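Local structure of putative thioesterase (Escherichia coli, 5UGZ) at residues Leu26-Tyr31 against Ile50-Leu55; Pro30-Ser35 against His97-Ile102; Trp42-Ser47 against Lys240-Val245; Ala93-Ser98 against Ala121-Gly126; Asp204-Val209 against Ala233-Val238. The protein is a type II thioesterase of the colibactin NRPS/PKS pathway that releases biosynthetic intermediates. One frame throughout, in Å; residues are numbered along the deposited sequence.

Interactions 1 and 2 start from one stretch, sharing P30 and Y31. Interaction 1 closes the short loop between strands 24-29 and 50-54; interaction 2 reaches farther, to the turn from strand 91-97 into helix 99-113. Segment 42-47 of interaction 3 lies within that first loop but pairs with 240-245 near the C terminus, so interaction 3 crosses both. Interaction 4 begins where interaction 2 ends, at H97 and S98, and joins strands 91-97 and 121-125. Interaction 5 follows, linking the loops after strands 198-203 and 225-230. Interactions 4 and 5 both fall within the long span of interaction 3, and H235 touches S98 where interactions 2, 4 and 5 meet.

Interaction 1: residues Leu26-Tyr31 against Ile50-Leu55; sequences LYCLPY and ITLRPL
L26, Y27 and C28 run beside L52, R53 and P54 as parallel strand neighbours whose axes approach to 4.6 Å. Three sound backbone bonds join them: L26 N gives to T51 O, R53 N to L26 O at 2.9 Å, and L55 N to C28 O, also at 2.9 Å and almost straight (172°). A fourth, from C28 N to R53 O, is weak, and R53 O also receives a CA-H...O contact from Y27 CA at 3.2 Å. Among side chains, Y27 and R53 stand side by side on one face of the sheet. Each has its CG beside the backbone N (chi1 -62° for Y27), which sends both the same way; Y27 CD2 lies 3.5 Å from R53 CB, while the guanidinium group runs on away from the strand pair. L55 CD2 comes to the edge of the Y27 ring, 3.8 Å from Y27 CD2, and L55 CD1 meets L29 CD1. On the other face L52 CD1 touches C28 SG at 4.0 Å, and I50 CG2 packs on L26 CB. Strand 50-54 is the outermost strand at this end of the parallel sheet, and 24-29 is flanked on its far side by strand 91-97, to which Y27 and L29 bond. Helix 72-83 covers L29 and L55, whereas helix 242-259 covers L26 and I50.

Interaction 2: residues Pro30-Ser35 against His97-Ile102; sequences PYSGGS and HSLGGI
P30 and Y31 pass close to H97 and to the first turn of the helix that starts at L99. Y31 CA points a C-H at H97 O, 3.2 Å away, and P30 O lies 3.3 Å from G100 CA. A CB on G100 would clash with P30 O, so this close approach depends on glycine. Beyond Y31 the chain reverses in a type II turn, closed by G34 N on Y31 O at 2.9 Å, with positive phi at G33. Y31 N is buried by the contact and has no partner in the model. Y31 CB lies at the edge of the H97 ring, in its plane; CG, in the crowded position between N and carbonyl carbon (chi1 42°), turns the phenol so that Y31 CD2 comes to 3.5 Å from H97 CD2. The two rings meet obliquely, and Y31 OH bonds D239. S32 OG rests against the aliphatic L99, 3.3 Å from its CB. The loop after strand 24-29, set against a GxSxG turn holding S98 and G100, is consistent with the nucleophile elbow of alpha/beta hydrolases and the backbone that commonly borders their oxyanion hole.

Interaction 3: residues Trp42-Ser47 against Lys240-Val245; sequences WRSVLS and KHFEQV
W42 and F242 lay their rings nearly parallel, 27° apart, but slid past each other so that they barely overlap. The five-membered ring of W42 takes part, its CD1 lying 3.8 Å from F242 CD1, and F242 CB stands above the indole plane beside W42 NE1, 4.0 Å from it. One face of the F242 ring carries E243 CG, 3.4 Å above the plane and offset toward the rim, and S44 OG, bonded to K41 O, lies distantly at the ring edge, 4.5 Å from F242 CE1. V45 CG2 reaches the same CE1 obliquely at 3.9 Å. F242 also makes a cation-pi contact with K41. At the far end of the indole, W42 CH2 meets V245 CG1 at 3.9 Å, again obliquely. This wedges the short 3-10 turn at 42-44, part of the connection between strands 24-29 and 50-54, against the start of the C-terminal helix 242-259 of the alpha/beta-hydrolase fold. F242 has its CG between N and the carbonyl carbon (chi1 85°), the rotation that swings the ring over to W42 and V45. An alanine in place of W42 is likely to leave F242 CD1 and V245 CG1 without their apolar neighbour and to open a gap where the helix start meets the loop. W42 further meets the rings of F95 and Y39 edge-to-face and touches L26, C28 and L52 on the sheet. The turn itself is braced by W42 O, which accepts from both V45 N and L46 N, the latter at 3.0 Å.

Interaction 4: residues Ala93-Ser98 against Ala121-Gly126; sequences AIFGHS and ALFFSG
A93-H97 and A121-S125 run side by side as nearly exactly parallel strands, their directions 3° apart and axes 4.8 Å from each other, joined by bonds from F123 N to I94 O at 2.9 Å, from G96 N to F123 O and from S125 N to G96 O, with a weak one from I94 N to A121 O. On one face F95 and F123 cross at about a right angle, F95 CD2 closing on F123 CB at 3.3 Å. With CG turned away from the F95 backbone N (chi1 177°), the ring reaches across to the neighbouring strand, where F95 CZ lies obliquely against S125 CB, also at 3.3 Å. On the other face I94 and L122 lie alongside, L122 CD2 touching I94 CB. The strands are the two arms of a beta-alpha-beta unit around helix 99-113, which packs on I94 and F124. S98, at the sharp strand-to-helix turn, has positive phi (57°) and is the serine of the sequence G96-H97-S98-L99-G100, a GxSxG pattern consistent with a nucleophile elbow. S98 N donates to S125 O at 2.8 Å, so the pairing reaches one residue beyond strand 91-97. Just before it, H97 is held at its ring edge: ND1 and S125 OG, 3.0 Å apart and lying in the ring plane, share a hydrogen bond in which either may donate. G126 CA comes obliquely to H97 CE1 at 3.8 Å; a CB there would clash with that atom. S98 OG reaches G126 O in a weak bond.

Interaction 5: residues Asp204-Val209 against Ala233-Val238; sequences DADNLV and ADHFFV
D206 and H235 form a His-carboxylate hydrogen bond, and with S98 touching H235 the set is consistent with the catalytic triad of alpha/beta hydrolases. D206 holds its CG beside the carbonyl carbon (chi1 -169°), which lets its carboxylate run alongside the histidine and point the same way. From CB, 4.1 Å from D234 C, the chain passes to CG, 3.6 Å from H235 CA. OD1 is met from above the carboxylate plane by L208 N at 3.0 Å, an Asx turn that would limit rotation of the group. OD2 accepts from H235 ND1 at 3.1 Å on its syn side, somewhat out of the carboxylate plane, in a fairly straight bond (164°). The acceptor lies close to the ring plane, yet the carboxylate and ring planes stand 62° apart. With an alanine in place of D206, H235 ND1 would probably lose its acceptor and L208 N its bond to OD1, and the imidazole would be freer to turn. L208 crosses the histidine at about a right angle, CD2 lying 3.9 Å from H235 CB. Farther back, two bonds hold the loops together: A205 N gives to A233 O at 2.8 Å, and D204, besides binding A232 N through OD1, takes A233 N nearly head-on at OD2, 3.1 Å away.

Interaction 1: residues Leu26-Tyr31 against Ile50-Leu55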
# COMPACT_ATOMS: atom_id res chain seq x y z
N LEU A 26 -0.35 -3.76 13.14
CA LEU A 26 -0.37 -2.93 11.94
C LEU A 26 0.20 -3.75 10.78
O LEU A 26 1.40 -4.00 10.73
CB LEU A 26 0.47 -1.67 12.17
CG LEU A 26 0.71 -0.78 10.96
CD1 LEU A 26 -0.56 -0.03 10.58
CD2 LEU A 26 1.88 0.17 11.26
N TYR A 27 -0.68 -4.16 9.87
CA TYR A 27 -0.32 -4.88 8.66
C TYR A 27 0.06 -3.86 7.58
O TYR A 27 -0.72 -2.95 7.29
CB TYR A 27 -1.48 -5.77 8.19
CG TYR A 27 -1.82 -6.83 9.24
CD1 TYR A 27 -2.75 -6.59 10.24
CD2 TYR A 27 -1.15 -8.04 9.25
CE1 TYR A 27 -3.02 -7.54 11.21
CE2 TYR A 27 -1.41 -8.99 10.21
CZ TYR A 27 -2.34 -8.74 11.19
OH TYR A 27 -2.58 -9.72 12.13
N CYS A 28 1.25 -4.01 7.01
CA CYS A 28 1.74 -3.08 6.00
C CYS A 28 1.96 -3.80 4.68
O CYS A 28 2.56 -4.88 4.64
CB CYS A 28 3.04 -2.41 6.46
SG CYS A 28 2.79 -1.43 7.95
N LEU A 29 1.49 -3.18 3.59
CA LEU A 29 1.66 -3.71 2.24
C LEU A 29 2.57 -2.81 1.43
O LEU A 29 2.41 -1.58 1.47
CB LEU A 29 0.29 -3.86 1.54
CG LEU A 29 -0.58 -5.00 2.09
CD1 LEU A 29 -1.03 -4.71 3.50
CD2 LEU A 29 -1.80 -5.25 1.21
N PRO A 30 3.52 -3.36 0.68
CA PRO A 30 4.49 -2.53 -0.04
C PRO A 30 3.96 -2.01 -1.37
O PRO A 30 2.92 -2.42 -1.89
CB PRO A 30 5.67 -3.49 -0.24
CG PRO A 30 5.04 -4.83 -0.32
CD PRO A 30 3.80 -4.80 0.53
N TYR A 31 4.70 -1.06 -1.94
CA TYR A 31 4.37 -0.52 -3.25
C TYR A 31 4.83 -1.47 -4.36
O TYR A 31 5.38 -2.55 -4.11
CB TYR A 31 5.00 0.85 -3.41
CG TYR A 31 6.41 0.92 -2.89
CD1 TYR A 31 7.40 0.06 -3.40
CD2 TYR A 31 6.76 1.83 -1.91
CE1 TYR A 31 8.69 0.11 -2.92
CE2 TYR A 31 8.05 1.89 -1.43
CZ TYR A 31 9.01 1.02 -1.95
OH TYR A 31 10.28 1.07 -1.47
N ILE A 50 2.39 -1.23 19.40
CA ILE A 50 2.02 -1.57 18.03
C ILE A 50 2.97 -2.66 17.55
O ILE A 50 4.19 -2.46 17.54
CB ILE A 50 2.07 -0.35 17.09
CG1 ILE A 50 1.19 0.79 17.61
CG2 ILE A 50 1.64 -0.77 15.68
CD1 ILE A 50 1.31 2.07 16.82
N THR A 51 2.40 -3.79 17.16
CA THR A 51 3.18 -4.90 16.63
C THR A 51 3.20 -4.81 15.11
O THR A 51 2.15 -4.87 14.46
CB THR A 51 2.58 -6.24 17.07
OG1 THR A 51 2.59 -6.31 18.50
CG2 THR A 51 3.39 -7.39 16.50
N LEU A 52 4.40 -4.66 14.55
CA LEU A 52 4.56 -4.54 13.11
C LEU A 52 4.37 -5.89 12.43
O LEU A 52 5.00 -6.88 12.81
CB LEU A 52 5.94 -3.98 12.81
CG LEU A 52 6.30 -3.88 11.33
CD1 LEU A 52 5.21 -3.10 10.66
CD2 LEU A 52 7.64 -3.18 11.17
N ARG A 53 3.52 -5.92 11.41
CA ARG A 53 3.18 -7.15 10.68
C ARG A 53 3.27 -6.91 9.18
O ARG A 53 2.25 -6.85 8.48
CB ARG A 53 1.78 -7.63 11.06
CG ARG A 53 1.65 -8.07 12.47
CD ARG A 53 2.49 -9.30 12.66
NE ARG A 53 2.19 -9.93 13.92
CZ ARG A 53 2.95 -10.86 14.48
NH1 ARG A 53 4.08 -11.24 13.90
NH2 ARG A 53 2.59 -11.41 15.63
N PRO A 54 4.48 -6.78 8.65
CA PRO A 54 4.63 -6.61 7.20
C PRO A 54 4.11 -7.83 6.47
O PRO A 54 4.37 -8.97 6.85
CB PRO A 54 6.15 -6.45 7.01
CG PRO A 54 6.68 -6.07 8.38
CD PRO A 54 5.77 -6.75 9.36
N LEU A 55 3.34 -7.59 5.41
CA LEU A 55 2.76 -8.67 4.62
C LEU A 55 3.54 -8.79 3.33
O LEU A 55 3.64 -7.81 2.58
CB LEU A 55 1.28 -8.44 4.35
CG LEU A 55 0.34 -8.54 5.56
CD1 LEU A 55 -1.11 -8.47 5.15
CD2 LEU A 55 0.59 -9.78 6.41
O HOH W 1 4.59 -5.74 3.56

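Interaction 2: residues Pro30-Ser35 against His97-Ile102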
# COMPACT_ATOMS: atom_id res chain seq x y z
N PRO A 30 3.52 -3.36 0.68
CA PRO A 30 4.49 -2.53 -0.04
C PRO A 30 3.96 -2.01 -1.37
O PRO A 30 2.92 -2.42 -1.89
CB PRO A 30 5.67 -3.49 -0.24
CG PRO A 30 5.04 -4.83 -0.32
CD PRO A 30 3.80 -4.80 0.53
N TYR A 31 4.70 -1.06 -1.94
CA TYR A 31 4.37 -0.52 -3.25
C TYR A 31 4.83 -1.47 -4.36
O TYR A 31 5.38 -2.55 -4.11
CB TYR A 31 5.00 0.85 -3.41
CG TYR A 31 6.41 0.92 -2.89
CD1 TYR A 31 7.40 0.06 -3.40
CD2 TYR A 31 6.76 1.83 -1.91
CE1 TYR A 31 8.69 0.11 -2.92
CE2 TYR A 31 8.05 1.89 -1.43
CZ TYR A 31 9.01 1.02 -1.95
OH TYR A 31 10.28 1.07 -1.47
N SER A 32 4.63 -1.06 -5.61
CA SER A 32 4.95 -1.90 -6.76
C SER A 32 6.45 -2.20 -6.85
O SER A 32 7.28 -1.29 -6.76
CB SER A 32 4.48 -1.25 -8.06
OG SER A 32 3.07 -1.13 -8.10
N GLY A 33 6.79 -3.48 -7.06
CA GLY A 33 8.16 -3.93 -7.02
C GLY A 33 8.75 -4.09 -5.63
O GLY A 33 9.85 -4.65 -5.50
N GLY A 34 8.05 -3.62 -4.59
CA GLY A 34 8.60 -3.63 -3.24
C GLY A 34 8.35 -4.93 -2.49
O GLY A 34 7.59 -5.81 -2.92
N SER A 35 9.00 -5.03 -1.34
CA SER A 35 8.90 -6.17 -0.45
C SER A 35 8.59 -5.69 0.96
O SER A 35 8.65 -4.49 1.26
CB SER A 35 10.19 -7.02 -0.46
OG SER A 35 11.23 -6.39 0.25
N HIS A 97 1.14 1.43 0.49
CA HIS A 97 1.60 2.51 -0.38
C HIS A 97 1.36 2.12 -1.83
O HIS A 97 1.71 1.01 -2.25
CB HIS A 97 3.09 2.82 -0.16
CG HIS A 97 3.56 4.06 -0.88
ND1 HIS A 97 3.41 5.33 -0.37
CD2 HIS A 97 4.16 4.22 -2.08
CE1 HIS A 97 3.91 6.22 -1.21
NE2 HIS A 97 4.37 5.57 -2.27
N SER A 98 0.74 3.03 -2.58
CA SER A 98 0.49 2.88 -4.02
C SER A 98 -0.30 1.60 -4.29
O SER A 98 -1.44 1.50 -3.83
CB SER A 98 1.82 2.99 -4.75
OG SER A 98 1.61 3.66 -5.97
N LEU A 99 0.24 0.63 -5.05
CA LEU A 99 -0.45 -0.64 -5.27
C LEU A 99 -0.82 -1.29 -3.95
O LEU A 99 -1.88 -1.90 -3.82
CB LEU A 99 0.44 -1.57 -6.09
CG LEU A 99 -0.02 -3.01 -6.24
CD1 LEU A 99 -1.33 -3.08 -7.05
CD2 LEU A 99 1.08 -3.84 -6.87
N GLY A 100 0.06 -1.17 -2.96
CA GLY A 100 -0.24 -1.68 -1.64
C GLY A 100 -1.45 -1.02 -1.02
O GLY A 100 -2.07 -1.61 -0.13
N GLY A 101 -1.79 0.18 -1.46
CA GLY A 101 -2.96 0.88 -0.96
C GLY A 101 -4.23 0.35 -1.57
O GLY A 101 -5.24 0.20 -0.88
N ILE A 102 -4.20 0.08 -2.89
CA ILE A 102 -5.32 -0.58 -3.56
C ILE A 102 -5.53 -1.97 -2.99
O ILE A 102 -6.66 -2.41 -2.76
CB ILE A 102 -5.08 -0.65 -5.08
CG1 ILE A 102 -5.15 0.73 -5.74
CG2 ILE A 102 -6.07 -1.60 -5.73
CD1 ILE A 102 -6.52 1.41 -5.65

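Interaction 3: residues Trp42-Ser47 against Lys240-Val245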
# COMPACT_ATOMS: atom_id res chain seq x y z
N TRP A 42 10.47 0.53 10.29
CA TRP A 42 9.39 1.15 11.04
C TRP A 42 9.41 0.75 12.51
O TRP A 42 8.83 1.46 13.34
CB TRP A 42 8.03 0.79 10.44
CG TRP A 42 7.73 1.50 9.17
CD1 TRP A 42 8.61 1.89 8.20
CD2 TRP A 42 6.44 1.94 8.74
NE1 TRP A 42 7.94 2.52 7.19
CE2 TRP A 42 6.61 2.57 7.49
CE3 TRP A 42 5.16 1.87 9.28
CZ2 TRP A 42 5.55 3.13 6.80
CZ3 TRP A 42 4.11 2.41 8.59
CH2 TRP A 42 4.31 3.04 7.37
N ARG A 43 10.03 -0.38 12.84
CA ARG A 43 10.05 -0.82 14.23
C ARG A 43 10.91 0.06 15.13
O ARG A 43 10.91 -0.12 16.35
CB ARG A 43 10.52 -2.27 14.30
CG ARG A 43 9.46 -3.20 14.84
CD ARG A 43 9.95 -4.64 14.76
NE ARG A 43 11.08 -4.84 15.66
CZ ARG A 43 12.17 -5.53 15.35
NH1 ARG A 43 12.30 -6.09 14.15
NH2 ARG A 43 13.14 -5.65 16.24
N SER A 44 11.62 1.04 14.57
CA SER A 44 12.41 1.94 15.39
C SER A 44 11.67 3.22 15.78
O SER A 44 12.19 3.99 16.59
CB SER A 44 13.73 2.31 14.67
OG SER A 44 13.52 3.30 13.68
N VAL A 45 10.48 3.45 15.23
CA VAL A 45 9.69 4.64 15.55
C VAL A 45 8.25 4.33 15.94
O VAL A 45 7.59 5.16 16.59
CB VAL A 45 9.72 5.65 14.37
CG1 VAL A 45 10.99 6.48 14.42
CG2 VAL A 45 9.69 4.92 13.04
N LEU A 46 7.72 3.15 15.61
CA LEU A 46 6.35 2.81 15.94
C LEU A 46 6.14 2.75 17.45
O LEU A 46 7.06 2.43 18.22
CB LEU A 46 5.97 1.46 15.34
CG LEU A 46 5.43 1.35 13.93
CD1 LEU A 46 5.53 -0.09 13.54
CD2 LEU A 46 3.98 1.82 13.88
N SER A 47 4.90 3.01 17.87
CA SER A 47 4.57 3.02 19.28
C SER A 47 4.78 1.63 19.87
O SER A 47 4.57 0.62 19.22
CB SER A 47 3.13 3.48 19.49
OG SER A 47 2.97 4.84 19.15
N LYS A 240 11.68 8.12 2.41
CA LYS A 240 12.58 9.20 2.78
C LYS A 240 12.13 9.87 4.07
O LYS A 240 12.97 10.28 4.89
CB LYS A 240 12.67 10.23 1.65
CG LYS A 240 13.75 11.29 1.90
CD LYS A 240 13.82 12.32 0.80
CE LYS A 240 15.04 13.20 0.97
NZ LYS A 240 14.95 14.44 0.14
N HIS A 241 10.83 10.00 4.27
CA HIS A 241 10.27 10.62 5.47
C HIS A 241 9.48 9.61 6.28
O HIS A 241 8.46 9.93 6.91
CB HIS A 241 9.42 11.83 5.11
CG HIS A 241 10.13 12.82 4.24
ND1 HIS A 241 11.36 13.36 4.58
CD2 HIS A 241 9.79 13.37 3.05
CE1 HIS A 241 11.75 14.19 3.63
NE2 HIS A 241 10.82 14.22 2.69
N PHE A 242 9.95 8.36 6.29
CA PHE A 242 9.21 7.31 6.98
C PHE A 242 9.00 7.64 8.45
O PHE A 242 8.03 7.16 9.05
CB PHE A 242 9.91 5.97 6.82
CG PHE A 242 11.00 5.72 7.82
CD1 PHE A 242 10.78 4.88 8.89
CD2 PHE A 242 12.24 6.32 7.68
CE1 PHE A 242 11.77 4.65 9.81
CE2 PHE A 242 13.24 6.09 8.59
CZ PHE A 242 13.02 5.25 9.66
N GLU A 243 9.89 8.42 9.06
CA GLU A 243 9.74 8.67 10.49
C GLU A 243 8.55 9.57 10.76
O GLU A 243 7.88 9.42 11.79
CB GLU A 243 11.00 9.29 11.09
CG GLU A 243 12.32 8.82 10.47
CD GLU A 243 12.66 9.51 9.13
OE1 GLU A 243 13.59 9.06 8.42
OE2 GLU A 243 12.01 10.53 8.78
N GLN A 244 8.28 10.52 9.85
CA GLN A 244 7.09 11.37 9.95
C GLN A 244 5.82 10.58 9.67
O GLN A 244 4.81 10.73 10.37
CB GLN A 244 7.20 12.54 8.97
CG GLN A 244 8.14 13.64 9.37
CD GLN A 244 8.71 14.38 8.17
OE1 GLN A 244 9.66 13.91 7.53
NE2 GLN A 244 8.14 15.54 7.85
N VAL A 245 5.84 9.76 8.61
CA VAL A 245 4.71 8.87 8.34
C VAL A 245 4.38 8.04 9.58
O VAL A 245 3.22 7.92 9.98
CB VAL A 245 5.02 7.98 7.12
CG1 VAL A 245 3.96 6.88 6.99
CG2 VAL A 245 5.06 8.80 5.87

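Interaction 4: residues Ala93-Ser98 against Ala121-Gly126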
# COMPACT_ATOMS: atom_id res chain seq x y z
N ALA A 93 -4.82 -2.31 12.20
CA ALA A 93 -4.89 -1.30 11.15
C ALA A 93 -4.20 -1.87 9.92
O ALA A 93 -3.54 -2.90 9.99
CB ALA A 93 -4.22 0.01 11.57
N ILE A 94 -4.35 -1.18 8.79
CA ILE A 94 -3.72 -1.57 7.54
C ILE A 94 -3.13 -0.34 6.86
O ILE A 94 -3.83 0.66 6.69
CB ILE A 94 -4.70 -2.28 6.58
CG1 ILE A 94 -5.53 -3.28 7.38
CG2 ILE A 94 -3.92 -2.91 5.41
CD1 ILE A 94 -6.49 -4.10 6.57
N PHE A 95 -1.85 -0.42 6.50
CA PHE A 95 -1.17 0.62 5.76
C PHE A 95 -0.70 0.01 4.44
O PHE A 95 -0.18 -1.11 4.43
CB PHE A 95 0.04 1.18 6.56
CG PHE A 95 0.84 2.21 5.81
CD1 PHE A 95 1.75 1.84 4.83
CD2 PHE A 95 0.68 3.56 6.09
CE1 PHE A 95 2.49 2.79 4.12
CE2 PHE A 95 1.43 4.52 5.39
CZ PHE A 95 2.33 4.13 4.41
N GLY A 96 -0.88 0.74 3.35
CA GLY A 96 -0.33 0.32 2.06
C GLY A 96 0.06 1.55 1.28
O GLY A 96 -0.57 2.60 1.40
N HIS A 97 1.14 1.43 0.49
CA HIS A 97 1.60 2.51 -0.38
C HIS A 97 1.36 2.12 -1.83
O HIS A 97 1.71 1.01 -2.25
CB HIS A 97 3.09 2.82 -0.16
CG HIS A 97 3.56 4.06 -0.88
ND1 HIS A 97 3.41 5.33 -0.37
CD2 HIS A 97 4.16 4.22 -2.08
CE1 HIS A 97 3.91 6.22 -1.21
NE2 HIS A 97 4.37 5.57 -2.27
N SER A 98 0.74 3.03 -2.58
CA SER A 98 0.49 2.88 -4.02
C SER A 98 -0.30 1.60 -4.29
O SER A 98 -1.44 1.50 -3.83
CB SER A 98 1.82 2.99 -4.75
OG SER A 98 1.61 3.66 -5.97
N ALA A 121 -8.29 1.69 11.92
CA ALA A 121 -7.98 2.76 11.00
C ALA A 121 -7.28 2.15 9.80
O ALA A 121 -6.75 1.04 9.87
CB ALA A 121 -7.08 3.83 11.62
N LEU A 122 -7.28 2.90 8.71
CA LEU A 122 -6.70 2.50 7.44
C LEU A 122 -5.90 3.67 6.92
O LEU A 122 -6.35 4.81 7.01
CB LEU A 122 -7.77 2.10 6.40
CG LEU A 122 -8.58 0.82 6.66
CD1 LEU A 122 -9.80 0.82 5.76
CD2 LEU A 122 -7.76 -0.43 6.42
N PHE A 123 -4.73 3.37 6.35
CA PHE A 123 -3.81 4.36 5.81
C PHE A 123 -3.57 4.03 4.35
O PHE A 123 -3.12 2.92 4.04
CB PHE A 123 -2.49 4.38 6.59
CG PHE A 123 -2.65 4.55 8.07
CD1 PHE A 123 -2.67 5.82 8.64
CD2 PHE A 123 -2.82 3.45 8.90
CE1 PHE A 123 -2.82 5.99 10.00
CE2 PHE A 123 -2.99 3.61 10.26
CZ PHE A 123 -2.99 4.89 10.82
N PHE A 124 -3.89 4.95 3.46
CA PHE A 124 -3.63 4.79 2.04
C PHE A 124 -2.62 5.85 1.64
O PHE A 124 -2.96 7.04 1.58
CB PHE A 124 -4.91 4.88 1.20
CG PHE A 124 -5.98 3.91 1.62
CD1 PHE A 124 -5.81 2.55 1.42
CD2 PHE A 124 -7.14 4.35 2.23
CE1 PHE A 124 -6.79 1.65 1.81
CE2 PHE A 124 -8.11 3.45 2.62
CZ PHE A 124 -7.93 2.10 2.41
N SER A 125 -1.40 5.42 1.39
CA SER A 125 -0.29 6.30 1.10
C SER A 125 0.01 6.27 -0.40
O SER A 125 0.01 5.21 -1.03
CB SER A 125 0.93 5.86 1.92
OG SER A 125 2.00 6.76 1.81
N GLY A 126 0.23 7.45 -0.97
CA GLY A 126 0.58 7.55 -2.38
C GLY A 126 -0.38 6.81 -3.28
O GLY A 126 0.04 6.12 -4.23

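Interaction 5: residues Asp204-Val209 against Ala233-Val238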
# COMPACT_ATOMS: atom_id res chain seq x y z
N ASP A 204 3.66 16.19 -2.19
CA ASP A 204 3.14 17.24 -3.07
C ASP A 204 3.79 17.22 -4.45
O ASP A 204 3.17 17.67 -5.42
CB ASP A 204 3.33 18.61 -2.43
CG ASP A 204 4.77 19.07 -2.44
OD1 ASP A 204 5.01 20.29 -2.35
OD2 ASP A 204 5.67 18.21 -2.54
N ALA A 205 5.02 16.72 -4.56
CA ALA A 205 5.70 16.59 -5.84
C ALA A 205 5.48 15.22 -6.49
O ALA A 205 6.18 14.88 -7.45
CB ALA A 205 7.20 16.85 -5.67
N ASP A 206 4.54 14.44 -5.98
CA ASP A 206 4.29 13.12 -6.53
C ASP A 206 3.58 13.25 -7.87
O ASP A 206 2.46 13.77 -7.94
CB ASP A 206 3.45 12.31 -5.55
CG ASP A 206 3.36 10.84 -5.92
OD1 ASP A 206 3.76 10.48 -7.05
OD2 ASP A 206 2.88 10.06 -5.05
N ASN A 207 4.24 12.79 -8.95
CA ASN A 207 3.65 12.86 -10.28
C ASN A 207 2.59 11.78 -10.54
O ASN A 207 1.77 11.95 -11.45
CB ASN A 207 4.74 12.74 -11.35
CG ASN A 207 5.63 13.96 -11.41
OD1 ASN A 207 5.20 15.09 -11.15
ND2 ASN A 207 6.89 13.74 -11.77
N LEU A 208 2.60 10.69 -9.78
CA LEU A 208 1.69 9.58 -10.03
C LEU A 208 0.41 9.66 -9.21
O LEU A 208 -0.45 8.80 -9.35
CB LEU A 208 2.40 8.26 -9.75
CG LEU A 208 3.70 7.98 -10.49
CD1 LEU A 208 3.76 8.75 -11.81
CD2 LEU A 208 4.89 8.32 -9.62
N VAL A 209 0.27 10.66 -8.34
CA VAL A 209 -0.94 10.82 -7.54
C VAL A 209 -1.44 12.23 -7.74
O VAL A 209 -0.70 13.20 -7.51
CB VAL A 209 -0.70 10.53 -6.04
CG1 VAL A 209 -1.97 10.81 -5.23
CG2 VAL A 209 -0.23 9.09 -5.83
N ALA A 233 8.09 16.52 -1.73
CA ALA A 233 8.20 15.08 -1.56
C ALA A 233 7.64 14.41 -2.79
O ALA A 233 6.56 14.79 -3.26
CB ALA A 233 7.46 14.60 -0.30
N ASP A 234 8.36 13.43 -3.31
CA ASP A 234 7.93 12.69 -4.49
C ASP A 234 7.14 11.45 -4.10
O ASP A 234 6.58 11.37 -3.01
CB ASP A 234 9.14 12.32 -5.33
CG ASP A 234 10.13 11.45 -4.57
OD1 ASP A 234 10.01 11.32 -3.32
OD2 ASP A 234 11.04 10.90 -5.22
N HIS A 235 7.10 10.46 -4.99
CA HIS A 235 6.35 9.25 -4.71
C HIS A 235 6.92 8.49 -3.53
O HIS A 235 6.19 7.82 -2.80
CB HIS A 235 6.34 8.35 -5.95
CG HIS A 235 5.44 7.16 -5.84
ND1 HIS A 235 4.07 7.28 -5.69
CD2 HIS A 235 5.71 5.84 -5.89
CE1 HIS A 235 3.54 6.07 -5.64
NE2 HIS A 235 4.51 5.18 -5.76
N PHE A 236 8.23 8.57 -3.33
CA PHE A 236 8.89 7.74 -2.33
C PHE A 236 9.19 8.50 -1.06
O PHE A 236 10.14 8.17 -0.34
CB PHE A 236 10.16 7.11 -2.93
CG PHE A 236 9.86 6.05 -3.94
CD1 PHE A 236 9.89 4.71 -3.58
CD2 PHE A 236 9.50 6.38 -5.23
CE1 PHE A 236 9.60 3.75 -4.49
CE2 PHE A 236 9.20 5.41 -6.15
CZ PHE A 236 9.25 4.09 -5.78
N PHE A 237 8.36 9.52 -0.76
CA PHE A 237 8.35 10.12 0.57
C PHE A 237 8.12 9.06 1.64
O PHE A 237 8.59 9.24 2.77
CB PHE A 237 7.26 11.19 0.65
CG PHE A 237 5.87 10.63 0.68
CD1 PHE A 237 5.35 10.09 1.84
CD2 PHE A 237 5.09 10.64 -0.46
CE1 PHE A 237 4.08 9.56 1.87
CE2 PHE A 237 3.83 10.12 -0.44
CZ PHE A 237 3.32 9.58 0.73
N VAL A 238 7.42 7.97 1.32
CA VAL A 238 7.14 6.93 2.31
C VAL A 238 8.43 6.33 2.88
O VAL A 238 8.46 5.86 4.02
CB VAL A 238 6.23 5.83 1.72
CG1 VAL A 238 7.00 4.95 0.73
CG2 VAL A 238 5.59 4.97 2.83